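Local coordinates for protein glutathione S-transferase (Sphingobium chungbukense, PDB 6M1T) that probably acts as a glutathione-dependent transferase of the bacterial beta class and binds glutathione and cysteine, at residues H106-P111 and T127-H132; N131-L136 and S173-L178. All coordinates share one frame; numbering follows the deposited sequence.

Interaction 1. Residues H106-P111 and T127-H132; sequences HKAFVP and TAVKNH. With GSH (glutathione), chain C.
His106 NE2 lies beside two polar atoms of glutathione, 3.5 Å from SG2 and 3.6 Å from OE1. The imidazole meets the sulphur obliquely. CG of His106 is anti to the backbone N (chi1 -174°), which sets it beside the carbonyl carbon. His106 sits near the end of helix 89-108, in the all-helical C-terminal domain of the glutathione S-transferase fold, and the chain just beyond it packs on helix 119-139. His106 O accepts a hydrogen bond from Phe109 N at 3.2 Å and also lies in the plane of the Phe109 ring, at its edge.

The packing between the two segments is apolar, with no hydrogen bond across. Val129 CG2 sits over the centre of one face of the Phe109 ring, 4.0 Å from the centroid and 7° off the normal, a CH-pi contact. The other methyl, CG1, touches Phe109 CZ at 3.8 Å. Phe105 and Trp164 also meet this ring edge-to-face. Ala108 CB points into the opposing helix and reaches Val129 CG2 at 3.7 Å. Ala108 CB also lies at the edge of the His132 ring, near its plane, 3.9 Å from His132 CD2.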
loop_
_atom_site.group_PDB
_atom_site.type_symbol
_atom_site.label_atom_id
_atom_site.label_comp_id
_atom_site.label_asym_id
_atom_site.label_seq_id
_atom_site.Cartn_x
_atom_site.Cartn_y
_atom_site.Cartn_z
ATOM N N HIS A 106 6.019 -5.873 -3.686
ATOM C CA HIS A 106 7.113 -4.920 -4.024
ATOM C C HIS A 106 8.184 -5.061 -2.960
ATOM O O HIS A 106 9.372 -5.141 -3.327
ATOM C CB HIS A 106 6.578 -3.469 -4.172
ATOM C CG HIS A 106 7.582 -2.445 -4.650
ATOM N ND1 HIS A 106 8.879 -2.387 -4.212
ATOM C CD2 HIS A 106 7.447 -1.390 -5.478
ATOM C CE1 HIS A 106 9.517 -1.381 -4.792
ATOM N NE2 HIS A 106 8.666 -0.759 -5.576
ATOM N N LYS A 107 7.799 -4.964 -1.686
ATOM C CA LYS A 107 8.748 -4.785 -0.565
ATOM C C LYS A 107 9.503 -6.112 -0.350
ATOM O O LYS A 107 10.696 -6.028 -0.000
ATOM C CB LYS A 107 8.046 -4.211 0.679
ATOM C CG LYS A 107 7.472 -2.791 0.513
ATOM C CD LYS A 107 8.373 -1.828 -0.253
ATOM C CE LYS A 107 8.207 -0.362 0.054
ATOM N NZ LYS A 107 9.267 0.120 0.985
ATOM N N ALA A 108 8.910 -7.277 -0.676
ATOM C CA ALA A 108 9.627 -8.588 -0.680
ATOM C C ALA A 108 10.937 -8.510 -1.484
ATOM O O ALA A 108 11.900 -9.165 -1.073
ATOM C CB ALA A 108 8.746 -9.703 -1.211
ATOM N N PHE A 109 10.975 -7.764 -2.588
ATOM C CA PHE A 109 12.104 -7.721 -3.556
ATOM C C PHE A 109 13.274 -6.857 -3.060
ATOM O O PHE A 109 14.413 -6.957 -3.607
ATOM C CB PHE A 109 11.664 -7.152 -4.893
ATOM C CG PHE A 109 10.861 -8.086 -5.746
ATOM C CD1 PHE A 109 11.497 -8.970 -6.622
ATOM C CD2 PHE A 109 9.482 -8.061 -5.722
ATOM C CE1 PHE A 109 10.733 -9.823 -7.400
ATOM C CE2 PHE A 109 8.724 -8.924 -6.501
ATOM C CZ PHE A 109 9.365 -9.810 -7.342
ATOM N N VAL A 110 13.037 -5.982 -2.083
ATOM C CA VAL A 110 13.986 -4.851 -1.831
ATOM C C VAL A 110 15.389 -5.366 -1.469
ATOM O O VAL A 110 16.350 -4.874 -2.058
ATOM C CB VAL A 110 13.390 -3.849 -0.822
ATOM C CG1 VAL A 110 14.432 -2.864 -0.315
ATOM C CG2 VAL A 110 12.215 -3.135 -1.467
ATOM N N PRO A 111 15.584 -6.341 -0.548
ATOM C CA PRO A 111 16.916 -6.902 -0.286
ATOM C C PRO A 111 17.587 -7.517 -1.526
ATOM O O PRO A 111 18.795 -7.384 -1.685
ATOM C CB PRO A 111 16.680 -8.027 0.732
ATOM C CG PRO A 111 15.328 -7.682 1.363
ATOM C CD PRO A 111 14.553 -6.986 0.270
ATOM N N THR A 127 13.073 -16.346 -0.782
ATOM C CA THR A 127 12.027 -17.255 -0.237
ATOM C C THR A 127 10.664 -16.562 -0.211
ATOM O O THR A 127 9.660 -17.199 -0.594
ATOM C CB THR A 127 12.361 -17.720 1.190
ATOM O OG1 THR A 127 13.482 -18.588 1.075
ATOM C CG2 THR A 127 11.217 -18.433 1.880
ATOM N N ALA A 128 10.623 -15.335 0.306
ATOM C CA ALA A 128 9.392 -14.529 0.432
ATOM C C ALA A 128 8.805 -14.292 -0.963
ATOM O O ALA A 128 7.607 -14.423 -1.115
ATOM C CB ALA A 128 9.681 -13.232 1.144
ATOM N N VAL A 129 9.639 -13.940 -1.931
ATOM C CA VAL A 129 9.190 -13.667 -3.327
ATOM C C VAL A 129 8.623 -14.957 -3.935
ATOM O O VAL A 129 7.489 -14.907 -4.490
ATOM C CB VAL A 129 10.323 -13.097 -4.182
ATOM C CG1 VAL A 129 9.939 -13.156 -5.653
ATOM C CG2 VAL A 129 10.680 -11.678 -3.721
ATOM N N LYS A 130 9.331 -16.086 -3.794
ATOM C CA LYS A 130 8.890 -17.392 -4.373
ATOM C C LYS A 130 7.569 -17.819 -3.732
ATOM O O LYS A 130 6.688 -18.325 -4.470
ATOM C CB LYS A 130 10.031 -18.412 -4.264
ATOM C CG LYS A 130 11.209 -18.070 -5.163
ATOM C CD LYS A 130 12.156 -19.212 -5.473
ATOM C CE LYS A 130 13.245 -19.366 -4.438
ATOM N NZ LYS A 130 14.151 -20.488 -4.773
ATOM N N ASN A 131 7.365 -17.526 -2.440
ATOM C CA ASN A 131 6.074 -17.760 -1.733
ATOM C C ASN A 131 4.930 -16.946 -2.355
ATOM O O ASN A 131 3.784 -17.476 -2.570
ATOM C CB ASN A 131 6.176 -17.397 -0.250
ATOM C CG ASN A 131 6.764 -18.493 0.614
ATOM O OD1 ASN A 131 6.872 -18.325 1.828
ATOM N ND2 ASN A 131 7.165 -19.603 0.008
ATOM N N HIS A 132 5.163 -15.649 -2.557
ATOM C CA HIS A 132 4.194 -14.735 -3.193
ATOM C C HIS A 132 3.847 -15.264 -4.591
ATOM O O HIS A 132 2.672 -15.177 -4.974
ATOM C CB HIS A 132 4.783 -13.310 -3.238
ATOM C CG HIS A 132 4.595 -12.569 -1.956
ATOM N ND1 HIS A 132 3.351 -12.413 -1.385
ATOM C CD2 HIS A 132 5.454 -11.874 -1.169
ATOM C CE1 HIS A 132 3.441 -11.676 -0.287
ATOM N NE2 HIS A 132 4.705 -11.339 -0.124
HETATM N N1 GSH C . 5.479 3.062 -2.242
HETATM C CA1 GSH C . 5.969 3.665 -3.495
HETATM C C1 GSH C . 4.917 3.502 -4.601
HETATM O O11 GSH C . 4.126 2.560 -4.466
HETATM O O12 GSH C . 4.949 4.345 -5.561
HETATM C CB1 GSH C . 7.281 2.968 -3.866
HETATM C CG1 GSH C . 8.084 3.670 -4.928
HETATM C CD1 GSH C . 9.456 3.009 -5.058
HETATM O OE1 GSH C . 9.962 2.328 -4.158
HETATM N N2 GSH C . 10.102 3.262 -6.188
HETATM C CA2 GSH C . 11.441 2.816 -6.514
HETATM C C2 GSH C . 12.459 3.935 -6.372
HETATM O O2 GSH C . 12.233 5.038 -6.871
HETATM C CB2 GSH C . 11.508 2.217 -7.918
HETATM S SG2 GSH C . 10.693 0.596 -8.061
HETATM N N3 GSH C . 13.519 3.669 -5.631
HETATM C CA3 GSH C . 14.588 4.618 -5.434
HETATM C C3 GSH C . 14.893 4.867 -3.955
HETATM O O31 GSH C . 14.087 4.422 -3.112
HETATM O O32 GSH C . 15.919 5.528 -3.688
#

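Interaction 2. Residues N131-L136 and S173-L178; sequences NHLGAL and SAYPNL
In the all-helical C-terminal domain of the glutathione S-transferase fold, helix 119-139 packs against the start of helix 176-186. Tyr175 is the N-cap residue of that second helix. Leu133 CB stands over the centre of one face of its ring, and the two side chains cross at about a right angle. This CH-pi contact measures 3.7 Å from CB to the ring centroid, 9° off the normal. Ala174 CB covers the centre of the opposite face, so the ring is held between two aliphatic carbons. Farther out, Leu133 CD1 touches Tyr175 CE2 at 3.8 Å. Gly134 N approaches CE1 of the same ring obliquely at 3.6 Å.

Leu178, three residues after Tyr175, crosses Leu133 at about a right angle. Its CD1 lies 3.7 Å from Leu133 CD2 and is also packed on the Leu133 carbonyl O. Leu162 of helix 153-162 touches both leucines, and Leu162 and Leu178 both line the cysteine pocket. The packing therefore extends to that site.

No hydrogen bond joins the two segments. Just beyond the first, however, Asp137 OD1 accepts one from Leu178 N, and Asp137 O accepts one from Asn177 ND2. The second methyl of Leu178, CD2, rests against Leu136, 3.8 Å from the backbone C and 4.0 Å from CB.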
loop_
_atom_site.group_PDB
_atom_site.type_symbol
_atom_site.label_atom_id
_atom_site.label_comp_id
_atom_site.label_asym_id
_atom_site.label_seq_id
_atom_site.Cartn_x
_atom_site.Cartn_y
_atom_site.Cartn_z
ATOM N N ASN A 131 7.365 -17.526 -2.440
ATOM C CA ASN A 131 6.074 -17.760 -1.733
ATOM C C ASN A 131 4.930 -16.946 -2.355
ATOM O O ASN A 131 3.784 -17.476 -2.570
ATOM C CB ASN A 131 6.176 -17.397 -0.250
ATOM C CG ASN A 131 6.764 -18.493 0.614
ATOM O OD1 ASN A 131 6.872 -18.325 1.828
ATOM N ND2 ASN A 131 7.165 -19.603 0.008
ATOM N N HIS A 132 5.163 -15.649 -2.557
ATOM C CA HIS A 132 4.194 -14.735 -3.193
ATOM C C HIS A 132 3.847 -15.264 -4.591
ATOM O O HIS A 132 2.672 -15.177 -4.974
ATOM C CB HIS A 132 4.783 -13.310 -3.238
ATOM C CG HIS A 132 4.595 -12.569 -1.956
ATOM N ND1 HIS A 132 3.351 -12.413 -1.385
ATOM C CD2 HIS A 132 5.454 -11.874 -1.169
ATOM C CE1 HIS A 132 3.441 -11.676 -0.287
ATOM N NE2 HIS A 132 4.705 -11.339 -0.124
ATOM N N LEU A 133 4.850 -15.696 -5.331
ATOM C CA LEU A 133 4.708 -16.129 -6.738
ATOM C C LEU A 133 3.815 -17.408 -6.752
ATOM O O LEU A 133 2.901 -17.467 -7.568
ATOM C CB LEU A 133 6.102 -16.360 -7.336
ATOM C CG LEU A 133 6.951 -15.130 -7.711
ATOM C CD1 LEU A 133 8.377 -15.490 -8.077
ATOM C CD2 LEU A 133 6.325 -14.317 -8.825
ATOM N N GLY A 134 4.063 -18.371 -5.860
ATOM C CA GLY A 134 3.246 -19.602 -5.684
ATOM C C GLY A 134 1.774 -19.274 -5.469
ATOM O O GLY A 134 0.916 -19.859 -6.176
ATOM N N ALA A 135 1.448 -18.339 -4.568
ATOM C CA ALA A 135 0.047 -17.972 -4.266
ATOM C C ALA A 135 -0.569 -17.218 -5.446
ATOM O O ALA A 135 -1.774 -17.402 -5.725
ATOM C CB ALA A 135 -0.048 -17.151 -3.009
ATOM N N LEU A 136 0.193 -16.308 -6.052
ATOM C CA LEU A 136 -0.285 -15.575 -7.248
ATOM C C LEU A 136 -0.530 -16.591 -8.375
ATOM O O LEU A 136 -1.575 -16.430 -9.050
ATOM C CB LEU A 136 0.743 -14.514 -7.631
ATOM C CG LEU A 136 0.749 -13.308 -6.684
ATOM C CD1 LEU A 136 2.039 -12.519 -6.845
ATOM C CD2 LEU A 136 -0.492 -12.449 -6.873
ATOM N N SER A 173 9.697 -20.349 -14.751
ATOM C CA SER A 173 9.133 -21.652 -15.230
ATOM C C SER A 173 8.260 -22.331 -14.157
ATOM O O SER A 173 7.224 -22.949 -14.521
ATOM C CB SER A 173 10.218 -22.598 -15.715
ATOM O OG SER A 173 10.572 -22.266 -17.040
ATOM N N ALA A 174 8.621 -22.238 -12.877
ATOM C CA ALA A 174 7.832 -22.836 -11.776
ATOM C C ALA A 174 6.404 -22.278 -11.711
ATOM O O ALA A 174 5.591 -22.877 -10.995
ATOM C CB ALA A 174 8.553 -22.655 -10.462
ATOM N N TYR A 175 6.070 -21.169 -12.387
ATOM C CA TYR A 175 4.772 -20.460 -12.200
ATOM C C TYR A 175 4.084 -20.305 -13.552
ATOM O O TYR A 175 3.957 -19.200 -14.070
ATOM C CB TYR A 175 5.019 -19.136 -11.456
ATOM C CG TYR A 175 5.955 -19.287 -10.279
ATOM C CD1 TYR A 175 5.526 -19.914 -9.116
ATOM C CD2 TYR A 175 7.277 -18.871 -10.339
ATOM C CE1 TYR A 175 6.367 -20.079 -8.025
ATOM C CE2 TYR A 175 8.139 -19.056 -9.265
ATOM C CZ TYR A 175 7.687 -19.674 -8.112
ATOM O OH TYR A 175 8.496 -19.853 -7.017
ATOM N N PRO A 176 3.585 -21.398 -14.184
ATOM C CA PRO A 176 3.210 -21.327 -15.593
ATOM C C PRO A 176 1.918 -20.531 -15.798
ATOM O O PRO A 176 1.736 -20.056 -16.867
ATOM C CB PRO A 176 3.037 -22.823 -15.965
ATOM C CG PRO A 176 2.543 -23.450 -14.694
ATOM C CD PRO A 176 3.320 -22.725 -13.599
ATOM N N ASN A 177 1.063 -20.392 -14.788
ATOM C CA ASN A 177 -0.144 -19.533 -14.870
ATOM C C ASN A 177 0.323 -18.060 -14.915
ATOM O O ASN A 177 -0.263 -17.294 -15.682
ATOM C CB ASN A 177 -1.149 -19.801 -13.745
ATOM C CG ASN A 177 -1.437 -21.286 -13.608
ATOM O OD1 ASN A 177 -1.397 -22.006 -14.613
ATOM N ND2 ASN A 177 -1.691 -21.746 -12.388
ATOM N N LEU A 178 1.383 -17.714 -14.185
ATOM C CA LEU A 178 1.975 -16.342 -14.234
ATOM C C LEU A 178 2.574 -16.116 -15.621
ATOM O O LEU A 178 2.178 -15.128 -16.219
ATOM C CB LEU A 178 3.007 -16.170 -13.118
ATOM C CG LEU A 178 2.438 -16.272 -11.704
ATOM C CD1 LEU A 178 3.487 -15.895 -10.692
ATOM C CD2 LEU A 178 1.211 -15.399 -11.507
#

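How the interactions relate
Both interactions use helix 119-139 and share Asn131 and His132, and their centres lie about 12 Å apart. Interaction 1 joins this helix to the end of helix 89-108 and is partly buried. Interaction 2 joins it to the start of helix 176-186 and is the more buried of the two. Each sets an aliphatic carbon of helix 119-139 over an aromatic face, and the ring comes from the partner segment both times. Interaction 2 adds leucine packing. The bound groups differ as well: 106-111 reaches glutathione, while 173-178 borders the cysteine pocket. The two contacts meet where Lys130 CB packs on Tyr175 OH at 3.5 Å.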